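Uncharacterized HTH-type transcriptional regulator Rv2887 (Mycobacterium tuberculosis, PDB 5HSM) represses a methyltransferase gene and several other genes by binding promoter DNA, as a MarR-family homodimer that salicylate and para-aminosalicylic acid hold in a form unable to bind DNA. Local coordinates at residues Leu52-Arg63 and Gly120-Val131. Numbering follows the deposited sequence.
With SO4 (sulfate ion), chain C.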
loop_
_atom_site.group_PDB
_atom_site.type_symbol
_atom_site.label_atom_id
_atom_site.label_comp_id
_atom_site.label_asym_id
_atom_site.label_seq_id
_atom_site.Cartn_x
_atom_site.Cartn_y
_atom_site.Cartn_z
ATOM N N LEU A 52 0.765 -4.106 -22.847
ATOM C CA LEU A 52 -0.597 -4.581 -23.001
ATOM C C LEU A 52 -1.591 -3.430 -22.947
ATOM O O LEU A 52 -2.805 -3.648 -22.988
ATOM C CB LEU A 52 -0.932 -5.596 -21.907
ATOM C CG LEU A 52 -0.536 -7.066 -22.050
ATOM C CD1 LEU A 52 0.928 -7.247 -22.365
ATOM C CD2 LEU A 52 -0.883 -7.775 -20.750
ATOM N N GLY A 53 -1.079 -2.214 -22.810
ATOM C CA GLY A 53 -1.917 -1.027 -22.767
ATOM C C GLY A 53 -2.650 -0.866 -21.441
ATOM O O GLY A 53 -3.708 -0.246 -21.375
ATOM N N LEU A 54 -2.081 -1.425 -20.379
ATOM C CA LEU A 54 -2.707 -1.374 -19.059
ATOM C C LEU A 54 -1.837 -0.676 -18.037
ATOM O O LEU A 54 -0.626 -0.898 -17.998
ATOM C CB LEU A 54 -3.005 -2.787 -18.553
ATOM C CG LEU A 54 -4.070 -3.613 -19.261
ATOM C CD1 LEU A 54 -4.028 -5.021 -18.758
ATOM C CD2 LEU A 54 -5.408 -2.996 -18.953
ATOM N N THR A 55 -2.461 0.160 -17.212
ATOM C CA THR A 55 -1.845 0.626 -15.984
ATOM C C THR A 55 -2.139 -0.364 -14.878
ATOM O O THR A 55 -2.996 -1.234 -15.016
ATOM C CB THR A 55 -2.373 2.001 -15.567
ATOM O OG1 THR A 55 -3.758 1.880 -15.216
ATOM C CG2 THR A 55 -2.222 2.994 -16.713
ATOM N N LEU A 56 -1.441 -0.230 -13.765
ATOM C CA LEU A 56 -1.707 -1.109 -12.633
ATOM C C LEU A 56 -3.167 -1.017 -12.122
ATOM O O LEU A 56 -3.812 -2.048 -11.918
ATOM C CB LEU A 56 -0.699 -0.814 -11.516
ATOM C CG LEU A 56 -0.556 -1.862 -10.419
ATOM C CD1 LEU A 56 -0.438 -3.211 -11.055
ATOM C CD2 LEU A 56 0.685 -1.576 -9.595
ATOM N N PRO A 57 -3.707 0.205 -11.924
ATOM C CA PRO A 57 -5.108 0.255 -11.473
ATOM C C PRO A 57 -6.112 -0.334 -12.481
ATOM O O PRO A 57 -7.115 -0.964 -12.095
ATOM C CB PRO A 57 -5.355 1.754 -11.284
ATOM C CG PRO A 57 -4.000 2.333 -11.047
ATOM C CD PRO A 57 -3.090 1.549 -11.923
ATOM N N GLU A 58 -5.845 -0.138 -13.769
ATOM C CA GLU A 58 -6.664 -0.752 -14.810
ATOM C C GLU A 58 -6.625 -2.265 -14.717
ATOM O O GLU A 58 -7.665 -2.930 -14.815
ATOM C CB GLU A 58 -6.202 -0.292 -16.205
ATOM C CG GLU A 58 -6.617 1.136 -16.498
ATOM C CD GLU A 58 -5.883 1.755 -17.683
ATOM O OE1 GLU A 58 -5.091 1.051 -18.348
ATOM O OE2 GLU A 58 -6.106 2.959 -17.935
ATOM N N PHE A 59 -5.429 -2.820 -14.527
ATOM C CA PHE A 59 -5.317 -4.260 -14.351
ATOM C C PHE A 59 -6.082 -4.752 -13.116
ATOM O O PHE A 59 -6.782 -5.757 -13.177
ATOM C CB PHE A 59 -3.864 -4.695 -14.238
ATOM C CG PHE A 59 -3.724 -6.124 -13.836
ATOM C CD1 PHE A 59 -4.179 -7.135 -14.675
ATOM C CD2 PHE A 59 -3.185 -6.464 -12.611
ATOM C CE1 PHE A 59 -4.077 -8.467 -14.294
ATOM C CE2 PHE A 59 -3.077 -7.786 -12.221
ATOM C CZ PHE A 59 -3.518 -8.791 -13.068
ATOM N N VAL A 60 -5.941 -4.051 -12.000
ATOM C CA VAL A 60 -6.658 -4.438 -10.777
ATOM C C VAL A 60 -8.182 -4.479 -11.015
ATOM O O VAL A 60 -8.862 -5.463 -10.656
ATOM C CB VAL A 60 -6.300 -3.487 -9.623
ATOM C CG1 VAL A 60 -7.193 -3.727 -8.417
ATOM C CG2 VAL A 60 -4.823 -3.681 -9.229
ATOM N N CYS A 61 -8.710 -3.436 -11.653
ATOM C CA CYS A 61 -10.130 -3.399 -12.017
ATOM C C CYS A 61 -10.531 -4.568 -12.927
ATOM O O CYS A 61 -11.501 -5.284 -12.661
ATOM C CB CYS A 61 -10.467 -2.073 -12.706
ATOM S SG CYS A 61 -12.178 -1.926 -13.283
ATOM N N LEU A 62 -9.784 -4.736 -14.017
ATOM C CA LEU A 62 -9.968 -5.856 -14.941
ATOM C C LEU A 62 -10.031 -7.219 -14.229
ATOM O O LEU A 62 -10.925 -8.032 -14.482
ATOM C CB LEU A 62 -8.825 -5.840 -15.966
ATOM C CG LEU A 62 -8.936 -6.608 -17.280
ATOM C CD1 LEU A 62 -10.094 -6.081 -18.111
ATOM C CD2 LEU A 62 -7.630 -6.480 -18.048
ATOM N N ARG A 63 -9.085 -7.461 -13.331
ATOM C CA ARG A 63 -9.014 -8.728 -12.625
ATOM C C ARG A 63 -10.225 -8.914 -11.703
ATOM O O ARG A 63 -10.818 -10.008 -11.632
ATOM C CB ARG A 63 -7.707 -8.817 -11.828
ATOM C CG ARG A 63 -7.542 -10.125 -11.093
ATOM C CD ARG A 63 -6.091 -10.523 -10.993
ATOM N NE ARG A 63 -5.935 -11.867 -10.445
ATOM C CZ ARG A 63 -6.131 -12.990 -11.137
ATOM N NH1 ARG A 63 -6.500 -12.943 -12.414
ATOM N NH2 ARG A 63 -5.958 -14.166 -10.550
ATOM N N GLY A 120 -11.834 -8.259 -23.188
ATOM C CA GLY A 120 -11.504 -8.024 -21.796
ATOM C C GLY A 120 -11.124 -9.270 -21.016
ATOM O O GLY A 120 -10.203 -9.231 -20.190
ATOM N N ARG A 121 -11.832 -10.370 -21.251
ATOM C CA ARG A 121 -11.551 -11.605 -20.520
ATOM C C ARG A 121 -10.201 -12.154 -20.988
ATOM O O ARG A 121 -9.373 -12.622 -20.180
ATOM C CB ARG A 121 -12.689 -12.629 -20.725
ATOM C CG ARG A 121 -14.032 -12.134 -20.188
ATOM C CD ARG A 121 -15.154 -13.193 -20.230
ATOM N NE ARG A 121 -15.529 -13.565 -21.593
ATOM C CZ ARG A 121 -16.464 -12.952 -22.318
ATOM N NH1 ARG A 121 -17.132 -11.914 -21.822
ATOM N NH2 ARG A 121 -16.737 -13.384 -23.545
ATOM N N ALA A 122 -9.968 -12.065 -22.299
ATOM C CA ALA A 122 -8.708 -12.545 -22.850
ATOM C C ALA A 122 -7.553 -11.733 -22.270
ATOM O O ALA A 122 -6.516 -12.289 -21.857
ATOM C CB ALA A 122 -8.714 -12.459 -24.361
ATOM N N LEU A 123 -7.752 -10.418 -22.235
ATOM C CA LEU A 123 -6.738 -9.483 -21.728
ATOM C C LEU A 123 -6.470 -9.725 -20.265
ATOM O O LEU A 123 -5.331 -9.634 -19.816
ATOM C CB LEU A 123 -7.175 -8.030 -21.934
ATOM C CG LEU A 123 -6.161 -6.940 -21.586
ATOM C CD1 LEU A 123 -4.905 -7.073 -22.462
ATOM C CD2 LEU A 123 -6.782 -5.560 -21.737
ATOM N N ALA A 124 -7.525 -10.021 -19.508
ATOM C CA ALA A 124 -7.376 -10.231 -18.077
ATOM C C ALA A 124 -6.459 -11.421 -17.863
ATOM O O ALA A 124 -5.566 -11.390 -16.994
ATOM C CB ALA A 124 -8.743 -10.455 -17.398
ATOM N N LYS A 125 -6.650 -12.465 -18.675
ATOM C CA LYS A 125 -5.808 -13.639 -18.460
ATOM C C LYS A 125 -4.361 -13.409 -18.923
ATOM O O LYS A 125 -3.417 -13.782 -18.204
ATOM C CB LYS A 125 -6.426 -14.884 -19.113
ATOM C CG LYS A 125 -7.550 -15.476 -18.240
ATOM C CD LYS A 125 -7.416 -14.973 -16.773
ATOM C CE LYS A 125 -7.964 -15.914 -15.688
ATOM N NZ LYS A 125 -7.003 -16.960 -15.226
ATOM N N ARG A 126 -4.173 -12.767 -20.080
ATOM C CA ARG A 126 -2.818 -12.461 -20.532
ATOM C C ARG A 126 -2.070 -11.588 -19.511
ATOM O O ARG A 126 -0.881 -11.802 -19.222
ATOM C CB ARG A 126 -2.844 -11.761 -21.893
ATOM C CG ARG A 126 -1.949 -12.418 -22.934
ATOM C CD ARG A 126 -2.734 -13.345 -23.861
ATOM N NE ARG A 126 -3.609 -12.615 -24.782
ATOM C CZ ARG A 126 -4.398 -13.188 -25.691
ATOM N NH1 ARG A 126 -4.433 -14.509 -25.818
ATOM N NH2 ARG A 126 -5.156 -12.437 -26.479
ATOM N N ALA A 127 -2.786 -10.613 -18.960
ATOM C CA ALA A 127 -2.205 -9.675 -18.002
ATOM C C ALA A 127 -1.828 -10.378 -16.702
ATOM O O ALA A 127 -0.762 -10.118 -16.118
ATOM C CB ALA A 127 -3.165 -8.531 -17.743
ATOM N N GLU A 128 -2.698 -11.267 -16.225
ATOM C CA GLU A 128 -2.354 -12.003 -15.014
ATOM C C GLU A 128 -1.060 -12.778 -15.260
ATOM O O GLU A 128 -0.168 -12.808 -14.402
ATOM C CB GLU A 128 -3.491 -12.947 -14.584
ATOM C CG GLU A 128 -3.114 -13.896 -13.447
ATOM C CD GLU A 128 -2.869 -13.210 -12.099
ATOM O OE1 GLU A 128 -2.412 -13.918 -11.174
ATOM O OE2 GLU A 128 -3.130 -11.992 -11.944
ATOM N N ALA A 129 -0.948 -13.374 -16.444
ATOM C CA ALA A 129 0.276 -14.095 -16.777
ATOM C C ALA A 129 1.534 -13.206 -16.741
ATOM O O ALA A 129 2.563 -13.591 -16.145
ATOM C CB ALA A 129 0.135 -14.755 -18.152
ATOM N N VAL A 130 1.479 -12.026 -17.361
ATOM C CA VAL A 130 2.687 -11.181 -17.338
ATOM C C VAL A 130 3.003 -10.674 -15.916
ATOM O O VAL A 130 4.167 -10.465 -15.577
ATOM C CB VAL A 130 2.606 -9.969 -18.316
ATOM C CG1 VAL A 130 2.085 -10.414 -19.697
ATOM C CG2 VAL A 130 1.784 -8.839 -17.740
ATOM N N VAL A 131 1.981 -10.495 -15.080
ATOM C CA VAL A 131 2.236 -10.082 -13.694
ATOM C C VAL A 131 2.922 -11.210 -12.897
ATOM O O VAL A 131 3.870 -10.962 -12.142
ATOM C CB VAL A 131 0.935 -9.641 -13.012
ATOM C CG1 VAL A 131 1.143 -9.417 -11.520
ATOM C CG2 VAL A 131 0.412 -8.361 -13.670
HETATM S S SO4 C . -14.483 -16.490 -23.973
HETATM O O1 SO4 C . -13.077 -16.164 -24.193
HETATM O O2 SO4 C . -15.274 -15.924 -25.064
HETATM O O3 SO4 C . -14.915 -15.937 -22.690
HETATM O O4 SO4 C . -14.636 -17.942 -23.944
#
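Phe59 enters helix 120-131 as a knob into a hole among Ala124, Ala127, Glu128 and Val131. Val131 CG2 lies over one ring face in a CH-pi contact, 4.1 Å from the centroid, while Ala127 CB lies obliquely against Phe59 CD1 at 3.5 Å. At the ring edge, Glu128 OE2 sits in plane, 3.4 Å from Phe59 CZ. Glu128 OE2 also faces Arg63: with guanidinium and carboxylate stacked 13° apart, it lies 3.2 Å from Arg63 NE but above the guanidinium plane, a salt bridge of charge without a directed N-H. With CG anti to the backbone N (chi1 171°) and a bend at chi2, Glu128 lays its carboxylate over one face of the Arg63 guanidinium.

Leucines build the apolar part: Leu62 CD2 packs on Leu123 CG at 3.9 Å, Leu54 meets Leu123 tip to tip, and Leu52 CD2, before helix 56-63, rests on Ala127 CA at 3.6 Å. A capping box between Thr55 and Glu58 starts that helix, which crosses its partner at -119°.

Glu128 OE1 forms a salt bridge with Arg132, and Arg63 NH2 one with Asp27 of the second subunit, whose other carboxylate oxygen lies close to Glu128 OE1, a repulsion the arginines probably offset. Arg63 binds salicylate, as does Asp135 near Val131. Buried apolar packing thus carries at its margin a charged pair held by second-shell partners, not a directed bond, a balance an anionic ligand could plausibly alter.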